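Local structure of glycosyl hydrolases family 2, sugar binding domain protein (Bacteroides uniformis str. 3978 T3 ii, 6D1P) at the interface of chains A and B. The protein is a beta-glucuronidase of glycosyl hydrolase family 2 from a human gut bacterium, hydrolysing the glycosidic bonds of beta-glucuronides. Residues are numbered along the deposited sequence; one frame, centred on the assembly and turned at random. Chains: chain A/B, Glycosyl hydrolases family 2, sugar binding domain protein.

The interface of chains A and B. Residues chain A 172, 174, 180; chain B 40-41, 47, 50, 61-62.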
loop_
_atom_site.group_PDB
_atom_site.type_symbol
_atom_site.label_atom_id
_atom_site.label_comp_id
_atom_site.label_asym_id
_atom_site.label_seq_id
_atom_site.Cartn_x
_atom_site.Cartn_y
_atom_site.Cartn_z
ATOM N N ARG A 172 10.465 3.788 7.445
ATOM C CA ARG A 172 10.906 3.931 8.825
ATOM C C ARG A 172 12.406 3.710 8.936
ATOM O O ARG A 172 12.932 2.725 8.421
ATOM C CB ARG A 172 10.168 2.933 9.703
ATOM C CG ARG A 172 8.705 3.142 9.711
ATOM C CD ARG A 172 8.014 2.102 10.526
ATOM N NE ARG A 172 8.170 2.314 11.964
ATOM C CZ ARG A 172 7.373 3.090 12.699
ATOM N NH1 ARG A 172 6.373 3.757 12.133
ATOM N NH2 ARG A 172 7.575 3.194 14.003
ATOM N N THR A 174 15.337 4.206 12.060
ATOM C CA THR A 174 15.639 4.746 13.387
ATOM C C THR A 174 16.921 5.561 13.421
ATOM O O THR A 174 17.150 6.266 14.409
ATOM C CB THR A 174 15.704 3.628 14.436
ATOM O OG1 THR A 174 16.795 2.735 14.154
ATOM C CG2 THR A 174 14.405 2.844 14.440
ATOM N N ASP A 180 10.204 8.028 14.653
ATOM C CA ASP A 180 8.825 7.614 14.430
ATOM C C ASP A 180 8.016 7.546 15.720
ATOM O O ASP A 180 6.816 7.263 15.672
ATOM C CB ASP A 180 8.781 6.261 13.714
ATOM C CG ASP A 180 8.963 6.395 12.202
ATOM O OD1 ASP A 180 8.039 6.906 11.523
ATOM O OD2 ASP A 180 10.036 6.005 11.703
ATOM N N GLN B 40 5.008 -3.677 5.458
ATOM C CA GLN B 40 5.885 -2.534 5.255
ATOM C C GLN B 40 7.181 -2.882 5.950
ATOM O O GLN B 40 7.227 -3.822 6.740
ATOM C CB GLN B 40 5.293 -1.235 5.820
ATOM C CG GLN B 40 5.232 -1.194 7.338
ATOM C CD GLN B 40 4.716 0.135 7.863
ATOM O OE1 GLN B 40 3.524 0.417 7.794
ATOM N NE2 GLN B 40 5.618 0.967 8.361
ATOM N N ASP B 41 8.229 -2.114 5.661
ATOM C CA ASP B 41 9.473 -2.268 6.402
ATOM C C ASP B 41 9.390 -1.556 7.747
ATOM O O ASP B 41 8.635 -0.592 7.918
ATOM C CB ASP B 41 10.654 -1.707 5.613
ATOM C CG ASP B 41 11.947 -2.454 5.901
ATOM O OD1 ASP B 41 11.938 -3.370 6.760
ATOM O OD2 ASP B 41 12.963 -2.166 5.240
ATOM N N GLU B 47 13.386 -2.074 16.437
ATOM C CA GLU B 47 12.004 -1.618 16.390
ATOM C C GLU B 47 11.046 -2.794 16.297
ATOM O O GLU B 47 9.956 -2.741 16.883
ATOM C CB GLU B 47 11.789 -0.640 15.232
ATOM C CG GLU B 47 10.626 0.305 15.502
ATOM C CD GLU B 47 10.251 1.165 14.313
ATOM O OE1 GLU B 47 9.970 0.608 13.220
ATOM O OE2 GLU B 47 10.230 2.409 14.477
ATOM N N ARG B 50 11.410 -4.498 20.135
ATOM C CA ARG B 50 11.358 -3.737 21.381
ATOM C C ARG B 50 10.056 -3.995 22.145
ATOM O O ARG B 50 9.024 -4.319 21.548
ATOM C CB ARG B 50 11.509 -2.241 21.104
ATOM C CG ARG B 50 10.315 -1.602 20.416
ATOM C CD ARG B 50 10.666 -0.193 20.009
ATOM N NE ARG B 50 9.661 0.438 19.155
ATOM C CZ ARG B 50 9.717 1.718 18.786
ATOM N NH1 ARG B 50 10.717 2.491 19.212
ATOM N NH2 ARG B 50 8.788 2.227 17.999
ATOM N N VAL B 61 2.098 1.687 17.569
ATOM C CA VAL B 61 1.847 1.737 16.133
ATOM C C VAL B 61 3.204 1.637 15.454
ATOM O O VAL B 61 4.248 1.893 16.080
ATOM C CB VAL B 61 1.089 3.024 15.720
ATOM C CG1 VAL B 61 -0.206 3.191 16.499
ATOM C CG2 VAL B 61 2.005 4.235 15.870
ATOM N N PRO B 62 3.243 1.248 14.176
ATOM C CA PRO B 62 2.146 0.801 13.317
ATOM C C PRO B 62 1.528 -0.511 13.816
ATOM O O PRO B 62 2.130 -1.200 14.626
ATOM C CB PRO B 62 2.823 0.626 11.958
ATOM C CG PRO B 62 4.277 0.399 12.297
ATOM C CD PRO B 62 4.529 1.283 13.460
HETATM O O HOH W 1 5.713 4.527 15.872
HETATM O O HOH W 2 11.781 4.150 12.912
HETATM O O HOH W 3 8.721 1.696 6.351
#
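The guanidinium of A:Arg172 lies between the ring of B:Pro62 on one face and the CB methylene of its own chain's A:Asp180 on the other, both displaced toward the rim; B:Pro62 CD comes within 3.5 Å of A:Arg172 CZ. At the edge, in plane, sit the carboxylate carbon of B:Glu47 and water 1. The grip on B:Glu47 is side-on: A:Arg172 NE donates to B:Glu47 OE1 at 2.8 Å, nearly straight and on the syn side though somewhat out of the carboxylate plane; A:Arg172 NH2 donates to B:Glu47 OE2, also at 2.8 Å, from above that plane. The guanidinium and carboxylate planes are turned 48° apart, not coplanar. The A:Arg172 chain bends at chi3 (75°), presenting its NE and NH2 edge to the carboxylate; its CD methylene lies 3.4 Å from B:Gln40 NE2, the side-chain amide nitrogen. Extended beyond CG, B:Glu47 projects from helix 45-49; B:Arg50 NH2 forms a longer salt bridge to B:Glu47 OE2 at 3.8 Å and would probably help offset its charge. Water 1 joins A:Arg172 NH2 to the carbonyl oxygens of A:Asp180 and B:Val61, and water 2 bridges the carboxylates of A:Asp180 and B:Glu47. An alanine in place of A:Arg172 would probably strip B:Glu47 of its partner across the interface and leave B:Pro62 without its flat cover. This charged patch, part of the two-fold interface, joins a loop of one subunit to helix 45-49 and the cis-peptide B:Pro62 loop of the other in the deposited dimer, which may be the biological assembly.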